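Local coordinates for protein (CD58) (Homo sapiens, PDB 1CCZ), which is a cell-surface glycoprotein (lymphocyte function-associated antigen 3) that binds the T-cell adhesion receptor CD2 through an immunoglobulin-like domain, at residues F43-S47 / S48-R52; R132-Q136 / K137-Y141; M77-P80 / N81-D84. All blocks are in the same frame, centred on the assembly; numbering follows the deposited sequence. Where two conformers were deposited one is given.

Contact 1 (F43-S47 / S48-R52); sequences FRAFS and SFKNR
Phe46 O receives Phe49 N at 2.9 Å and so begins a 3-10 turn where strand 42-45 (C'' of the V-set domain) runs into the loop to strand D (53-55). The next bond, Lys50 N to Ser47 O, is longer, 3.3 Å. Lys50 doubles back over the chain. Its CG rests 3.4 Å from Ala45 O, and bends at chi2, chi3 and chi4 curl the amine back the same way. A water then joins NZ to Ala45 O: it donates to the carbonyl at 2.6 Å and accepts from the amine. On the buried side, Ala45 CB packs against Phe49 O. Phe49 has CG beside its backbone N (chi1 -62°), which sets the ring with its edge, in plane, by Phe46 O. Val35 and Ile64 surround the same ring. A type II turn from Phe49 to Arg52 follows. It sets Arg52 NH2 over one face of the Phe49 ring, toward its rim. The guanidinium is held further by Asp71, the salt bridge common in V-set domains, and by Tyr65 O. Its NE reaches Ser48 O at 2.6 Å, with that oxygen in the guanidinium plane.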
loop_
_atom_site.group_PDB
_atom_site.type_symbol
_atom_site.label_atom_id
_atom_site.label_comp_id
_atom_site.label_asym_id
_atom_site.label_seq_id
_atom_site.Cartn_x
_atom_site.Cartn_y
_atom_site.Cartn_z
ATOM N N PHE A 43 -5.720 20.841 21.156
ATOM C CA PHE A 43 -5.676 19.971 20.006
ATOM C C PHE A 43 -6.963 20.081 19.224
ATOM O O PHE A 43 -8.047 20.240 19.794
ATOM C CB PHE A 43 -5.494 18.520 20.420
ATOM C CG PHE A 43 -5.819 17.565 19.319
ATOM C CD1 PHE A 43 -4.878 17.269 18.344
ATOM C CD2 PHE A 43 -7.086 17.002 19.221
ATOM C CE1 PHE A 43 -5.194 16.425 17.280
ATOM C CE2 PHE A 43 -7.415 16.147 18.151
ATOM C CZ PHE A 43 -6.466 15.861 17.181
ATOM N N ARG A 44 -6.853 20.026 17.905
ATOM C CA ARG A 44 -8.046 20.021 17.091
ATOM C C ARG A 44 -7.738 19.440 15.724
ATOM O O ARG A 44 -6.628 19.584 15.213
ATOM C CB ARG A 44 -8.683 21.419 17.026
ATOM C CG ARG A 44 -8.176 22.341 15.969
ATOM C CD ARG A 44 -8.817 23.720 16.102
ATOM N NE ARG A 44 -9.081 24.102 17.491
ATOM C CZ ARG A 44 -8.254 24.827 18.253
ATOM N NH1 ARG A 44 -7.093 25.260 17.777
ATOM N NH2 ARG A 44 -8.594 25.128 19.501
ATOM N N ALA A 45 -8.711 18.711 15.184
ATOM C CA ALA A 45 -8.575 18.093 13.872
ATOM C C ALA A 45 -9.606 18.773 12.967
ATOM O O ALA A 45 -10.538 19.407 13.452
ATOM C CB ALA A 45 -8.823 16.592 13.965
ATOM N N PHE A 46 -9.439 18.651 11.658
ATOM C CA PHE A 46 -10.348 19.302 10.739
ATOM C C PHE A 46 -10.925 18.373 9.701
ATOM O O PHE A 46 -10.381 17.312 9.418
ATOM C CB PHE A 46 -9.638 20.444 10.013
ATOM C CG PHE A 46 -8.918 21.386 10.924
ATOM C CD1 PHE A 46 -7.628 21.104 11.359
ATOM C CD2 PHE A 46 -9.536 22.544 11.373
ATOM C CE1 PHE A 46 -6.964 21.958 12.232
ATOM C CE2 PHE A 46 -8.877 23.409 12.248
ATOM C CZ PHE A 46 -7.591 23.111 12.678
ATOM N N SER A 47 -12.036 18.812 9.129
ATOM C CA SER A 47 -12.735 18.083 8.085
ATOM C C SER A 47 -12.899 16.602 8.356
ATOM O O SER A 47 -13.318 16.205 9.444
ATOM C CB SER A 47 -12.012 18.295 6.760
ATOM O OG SER A 47 -11.548 19.628 6.676
ATOM N N SER A 48 -12.558 15.786 7.360
ATOM C CA SER A 48 -12.688 14.335 7.467
ATOM C C SER A 48 -11.806 13.708 8.530
ATOM O O SER A 48 -11.975 12.533 8.859
ATOM C CB SER A 48 -12.371 13.670 6.124
ATOM O OG SER A 48 -11.185 14.205 5.568
ATOM N N PHE A 49 -10.870 14.470 9.085
ATOM C CA PHE A 49 -9.996 13.878 10.079
ATOM C C PHE A 49 -10.467 13.970 11.521
ATOM O O PHE A 49 -9.868 13.362 12.405
ATOM C CB PHE A 49 -8.591 14.448 9.904
ATOM C CG PHE A 49 -7.996 14.116 8.573
ATOM C CD1 PHE A 49 -7.324 12.911 8.383
ATOM C CD2 PHE A 49 -8.164 14.973 7.485
ATOM C CE1 PHE A 49 -6.832 12.565 7.119
ATOM C CE2 PHE A 49 -7.679 14.640 6.224
ATOM C CZ PHE A 49 -7.008 13.425 6.042
ATOM N N LYS A 50 -11.542 14.716 11.769
ATOM C CA LYS A 50 -12.058 14.819 13.131
ATOM C C LYS A 50 -12.438 13.431 13.584
ATOM O O LYS A 50 -13.066 12.688 12.843
ATOM C CB LYS A 50 -13.299 15.698 13.179
ATOM C CG LYS A 50 -13.017 17.151 13.428
ATOM C CD LYS A 50 -13.584 18.000 12.310
ATOM C CE LYS A 50 -14.768 18.801 12.784
ATOM N NZ LYS A 50 -14.314 19.806 13.773
ATOM N N ASN A 51 -12.033 13.064 14.786
ATOM C CA ASN A 51 -12.373 11.762 15.326
ATOM C C ASN A 51 -11.593 10.588 14.752
ATOM O O ASN A 51 -11.863 9.447 15.119
ATOM C CB ASN A 51 -13.879 11.503 15.169
ATOM C CG ASN A 51 -14.732 12.524 15.922
ATOM O OD1 ASN A 51 -14.543 12.737 17.122
ATOM N ND2 ASN A 51 -15.672 13.161 15.218
ATOM N N ARG A 52 -10.641 10.835 13.855
ATOM C CA ARG A 52 -9.864 9.712 13.348
ATOM C C ARG A 52 -8.380 9.948 13.157
ATOM O O ARG A 52 -7.764 9.333 12.291
ATOM C CB ARG A 52 -10.463 9.153 12.062
ATOM C CG ARG A 52 -10.594 10.121 10.940
ATOM C CD ARG A 52 -10.740 9.368 9.657
ATOM N NE ARG A 52 -10.682 10.267 8.513
ATOM C CZ ARG A 52 -9.944 10.044 7.435
ATOM N NH1 ARG A 52 -9.205 8.949 7.366
ATOM N NH2 ARG A 52 -9.954 10.907 6.430
HETATM O O HOH W 1 -11.896 21.578 14.130
#

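Contact 2 (R132-Q136 / K137-Y141); sequences RSLRQ and KTMSY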
loop_
_atom_site.group_PDB
_atom_site.type_symbol
_atom_site.label_atom_id
_atom_site.label_comp_id
_atom_site.label_asym_id
_atom_site.label_seq_id
_atom_site.Cartn_x
_atom_site.Cartn_y
_atom_site.Cartn_z
ATOM N N ARG A 132 7.812 -14.936 -15.144
ATOM C CA ARG A 132 7.441 -13.585 -15.535
ATOM C C ARG A 132 6.655 -12.810 -14.482
ATOM O O ARG A 132 6.167 -13.381 -13.518
ATOM C CB ARG A 132 6.705 -13.586 -16.892
ATOM C CG ARG A 132 5.352 -14.259 -17.005
ATOM C CD ARG A 132 4.760 -13.929 -18.404
ATOM N NE ARG A 132 4.718 -12.460 -18.596
ATOM C CZ ARG A 132 3.778 -11.758 -19.239
ATOM N NH1 ARG A 132 2.719 -12.312 -19.807
ATOM N NH2 ARG A 132 3.905 -10.456 -19.309
ATOM N N SER A 133 6.620 -11.488 -14.647
ATOM C CA SER A 133 5.905 -10.562 -13.767
ATOM C C SER A 133 5.215 -9.565 -14.683
ATOM O O SER A 133 5.742 -9.213 -15.736
ATOM C CB SER A 133 6.859 -9.807 -12.862
ATOM O OG SER A 133 7.472 -10.684 -11.944
ATOM N N LEU A 134 4.023 -9.131 -14.302
ATOM C CA LEU A 134 3.273 -8.172 -15.098
ATOM C C LEU A 134 2.462 -7.297 -14.158
ATOM O O LEU A 134 1.802 -7.794 -13.246
ATOM C CB LEU A 134 2.346 -8.906 -16.062
ATOM C CG LEU A 134 1.663 -8.054 -17.119
ATOM C CD1 LEU A 134 2.691 -7.459 -18.091
ATOM C CD2 LEU A 134 0.671 -8.921 -17.854
ATOM N N ARG A 135 2.546 -5.985 -14.356
ATOM C CA ARG A 135 1.807 -5.035 -13.530
ATOM C C ARG A 135 0.391 -4.983 -14.132
ATOM O O ARG A 135 0.005 -4.015 -14.769
ATOM C CB ARG A 135 2.502 -3.670 -13.595
ATOM C CG ARG A 135 1.921 -2.598 -12.697
ATOM C CD ARG A 135 2.980 -2.002 -11.766
ATOM N NE ARG A 135 2.809 -2.487 -10.396
ATOM C CZ ARG A 135 3.783 -2.591 -9.493
ATOM N NH1 ARG A 135 5.027 -2.243 -9.792
ATOM N NH2 ARG A 135 3.511 -3.061 -8.282
ATOM N N GLN A 136 -0.365 -6.059 -13.948
ATOM C CA GLN A 136 -1.721 -6.175 -14.482
ATOM C C GLN A 136 -2.474 -7.162 -13.599
ATOM O O GLN A 136 -1.855 -7.860 -12.797
ATOM C CB GLN A 136 -1.691 -6.767 -15.875
ATOM C CG GLN A 136 -1.307 -5.842 -16.961
ATOM C CD GLN A 136 -1.871 -6.316 -18.287
ATOM O OE1 GLN A 136 -1.665 -5.676 -19.327
ATOM N NE2 GLN A 136 -2.589 -7.454 -18.266
ATOM N N LYS A 137 -3.794 -7.248 -13.766
ATOM C CA LYS A 137 -4.568 -8.181 -12.956
ATOM C C LYS A 137 -4.874 -9.491 -13.687
ATOM O O LYS A 137 -5.606 -10.356 -13.198
ATOM C CB LYS A 137 -5.829 -7.504 -12.426
ATOM C CG LYS A 137 -5.502 -6.675 -11.198
ATOM C CD LYS A 137 -6.764 -6.229 -10.538
ATOM C CE LYS A 137 -6.461 -5.396 -9.343
ATOM N NZ LYS A 137 -7.752 -4.980 -8.778
ATOM N N THR A 138 -4.308 -9.624 -14.879
ATOM C CA THR A 138 -4.412 -10.861 -15.623
ATOM C C THR A 138 -3.071 -10.996 -16.353
ATOM O O THR A 138 -2.464 -9.995 -16.758
ATOM C CB THR A 138 -5.613 -10.889 -16.574
ATOM O OG1 THR A 138 -5.730 -12.207 -17.112
ATOM C CG2 THR A 138 -5.460 -9.893 -17.708
ATOM N N MET A 139 -2.585 -12.227 -16.464
ATOM C CA MET A 139 -1.295 -12.508 -17.096
ATOM C C MET A 139 -1.351 -13.895 -17.676
ATOM O O MET A 139 -1.759 -14.816 -16.997
ATOM C CB MET A 139 -0.193 -12.468 -16.045
ATOM C CG MET A 139 1.195 -12.866 -16.556
ATOM S SD MET A 139 2.483 -12.541 -15.296
ATOM C CE MET A 139 2.076 -13.792 -14.121
ATOM N N SER A 140 -0.946 -14.054 -18.927
ATOM C CA SER A 140 -0.969 -15.369 -19.552
ATOM C C SER A 140 0.434 -15.825 -19.886
ATOM O O SER A 140 1.350 -15.009 -19.992
ATOM C CB SER A 140 -1.825 -15.329 -20.800
ATOM O OG SER A 140 -3.178 -15.119 -20.431
ATOM N N TYR A 141 0.609 -17.127 -20.058
ATOM C CA TYR A 141 1.927 -17.665 -20.344
ATOM C C TYR A 141 1.796 -18.967 -21.111
ATOM O O TYR A 141 1.012 -19.838 -20.736
ATOM C CB TYR A 141 2.684 -17.887 -19.025
ATOM C CG TYR A 141 3.936 -18.720 -19.156
ATOM C CD1 TYR A 141 5.177 -18.132 -19.438
ATOM C CD2 TYR A 141 3.886 -20.103 -18.986
ATOM C CE1 TYR A 141 6.333 -18.913 -19.546
ATOM C CE2 TYR A 141 5.026 -20.884 -19.092
ATOM C CZ TYR A 141 6.244 -20.290 -19.370
ATOM O OH TYR A 141 7.363 -21.094 -19.449
HETATM O O HOH W 2 -0.110 -11.748 -20.547
#
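Met139 slides past Arg132 and Leu134, in the opposite direction to both, where the C2-set domain passes from strand 129-134 (C') to strand 138-142 (E). These strands belong to different sheets of the sandwich. Their axes run 8.0 Å apart at 152°, so the connection is a crossover between sheets and side chains fill the gap. The tight part is built round the thioether. Met139 starts with CG anti to its own N (chi1 175°) and turns at chi3. Its SD lies 3.7 Å from Leu134 CB and 3.8 Å from Arg132 CG. Leu122 and Leu124 of strand 121-126 pack on the same methionine. Leu134 CD2 reaches back toward Thr138 O at 3.5 Å.

The outer side is polar and wetter. Arg132 has two conformers; the contacts given hold for one. Met139 CG lies 3.5 Å above the guanidinium plane, offset toward its rim. At the guanidinium edge, NH1 bonds Ser140 O at 3.0 Å, in the carbonyl plane as well as in its own. A water accepts from NH1 and from Ser140 N. At the connection, Arg135 is the centre of an inverse gamma turn. Lys137 leads away to Leu115 O. Gln136 stands extended beyond CG, and its NE2 gives Thr138 O a bent bond of 3.0 Å (134° at the hydrogen), tilted from both the amide and the carbonyl plane.

Contact 3 (M77-P80 / N81-D84); sequences MESP and NITD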
loop_
_atom_site.group_PDB
_atom_site.type_symbol
_atom_site.label_atom_id
_atom_site.label_comp_id
_atom_site.label_asym_id
_atom_site.label_seq_id
_atom_site.Cartn_x
_atom_site.Cartn_y
_atom_site.Cartn_z
ATOM N N MET A 77 4.244 18.482 7.669
ATOM C CA MET A 77 4.240 18.848 9.073
ATOM C C MET A 77 5.051 20.106 9.277
ATOM O O MET A 77 6.138 20.230 8.721
ATOM C CB MET A 77 4.882 17.744 9.907
ATOM C CG MET A 77 4.728 17.935 11.404
ATOM S SD MET A 77 6.307 17.943 12.285
ATOM C CE MET A 77 6.823 19.617 11.912
ATOM N N GLU A 78 4.539 21.050 10.051
ATOM C CA GLU A 78 5.332 22.233 10.334
ATOM C C GLU A 78 5.250 22.545 11.800
ATOM O O GLU A 78 4.214 22.312 12.439
ATOM C CB GLU A 78 4.886 23.439 9.524
ATOM C CG GLU A 78 3.429 23.651 9.438
ATOM C CD GLU A 78 3.125 24.935 8.708
ATOM O OE1 GLU A 78 3.487 25.999 9.246
ATOM O OE2 GLU A 78 2.540 24.897 7.602
ATOM N N SER A 79 6.363 23.045 12.327
ATOM C CA SER A 79 6.485 23.414 13.732
ATOM C C SER A 79 7.371 24.658 13.754
ATOM O O SER A 79 8.330 24.733 12.992
ATOM C CB SER A 79 7.138 22.283 14.508
ATOM O OG SER A 79 6.934 22.464 15.896
ATOM N N PRO A 80 7.074 25.642 14.634
ATOM C CA PRO A 80 7.870 26.876 14.699
ATOM C C PRO A 80 9.384 26.742 14.789
ATOM O O PRO A 80 10.099 27.452 14.084
ATOM C CB PRO A 80 7.286 27.620 15.895
ATOM C CG PRO A 80 5.887 27.107 15.999
ATOM C CD PRO A 80 5.988 25.654 15.628
ATOM N N ASN A 81 9.874 25.842 15.642
ATOM C CA ASN A 81 11.319 25.667 15.782
ATOM C C ASN A 81 11.886 24.564 14.885
ATOM O O ASN A 81 12.955 24.036 15.155
ATOM C CB ASN A 81 11.703 25.414 17.255
ATOM C CG ASN A 81 13.105 25.957 17.607
ATOM O OD1 ASN A 81 13.805 26.524 16.756
ATOM N ND2 ASN A 81 13.512 25.779 18.862
ATOM N N ILE A 82 11.161 24.212 13.828
ATOM C CA ILE A 82 11.623 23.206 12.879
ATOM C C ILE A 82 11.819 23.967 11.589
ATOM O O ILE A 82 10.875 24.498 10.993
ATOM C CB ILE A 82 10.605 22.077 12.674
ATOM C CG1 ILE A 82 10.892 20.967 13.677
ATOM C CG2 ILE A 82 10.704 21.504 11.267
ATOM C CD1 ILE A 82 9.795 19.952 13.776
ATOM N N THR A 83 13.077 24.036 11.182
ATOM C CA THR A 83 13.465 24.758 9.986
ATOM C C THR A 83 12.888 24.150 8.741
ATOM O O THR A 83 12.043 24.747 8.075
ATOM C CB THR A 83 14.984 24.763 9.823
ATOM O OG1 THR A 83 15.604 24.309 11.038
ATOM C CG2 THR A 83 15.457 26.154 9.467
ATOM N N ASP A 84 13.363 22.946 8.455
ATOM C CA ASP A 84 12.980 22.191 7.272
ATOM C C ASP A 84 11.620 21.493 7.247
ATOM O O ASP A 84 10.987 21.201 8.281
ATOM C CB ASP A 84 14.065 21.161 6.974
ATOM C CG ASP A 84 14.834 20.756 8.220
ATOM O OD1 ASP A 84 14.233 20.756 9.324
ATOM O OD2 ASP A 84 16.040 20.447 8.092
HETATM O O HOH W 3 8.283 23.876 9.991
HETATM O O HOH W 4 9.007 23.736 17.283
HETATM O O HOH W 5 10.034 27.489 11.190
#
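Ile82 N bonds Ser79 O at 3.0 Å and closes a type I turn, Ser79 to Ile82, in the F-G connection of the V-set domain. The connection joins strand 73-78 to strand 86-93.

Apolar contacts lie on the inner side. In Ile82, CG1 lies beside the backbone N (chi1 -91°), which carries CD1 toward Ser79 and Met77. CD1 touches two neighbours, which lie on the same side of it. One is Ser79 CB, 3.6 Å away. The other is Met77 CE at 3.5 Å. The methionine bends at chi2 and chi3, which brings its end to the isoleucine; the two side chains cross at about a right angle. Met77 stands where V-set domains usually carry the strand F cysteine. It also packs on Trp28 and Val26 of strand 26-30.

Water makes up the rest. One molecule accepts from Ser79 N and donates to Ile82 O, so it spans the mouth of the turn. A second water donates to both Pro80 O and Ile82 O, so the Ile82 carbonyl takes two water bonds. The third sits by the Ser79 hydroxyl, which is also bonded to Glu25 O, just before strand 26-30. This water donates to Ser79 OG at 2.8 Å and accepts from Asn81 N at 2.8 Å.

In the fold
Contacts 1 and 3 belong to the first domain and reach the same sheet, the GFCC'C'' face by which CD58 probably meets CD2. Contact 1 follows an outermost strand, 42-45. Contact 3 follows an inner strand, 73-78. Their centres are about 21 Å apart and they do not touch. Contact 2 lies in the second domain, its centre about 41 Å from that of contact 1 and 45 Å from that of contact 3. It is a surface contact; the others are partly buried. Backbone turn bonds dominate contacts 1 and 3; contact 1 adds a charged side chain and one water, contact 3 three waters. Contact 2 spans two sheets, and long side chains replace backbone pairing.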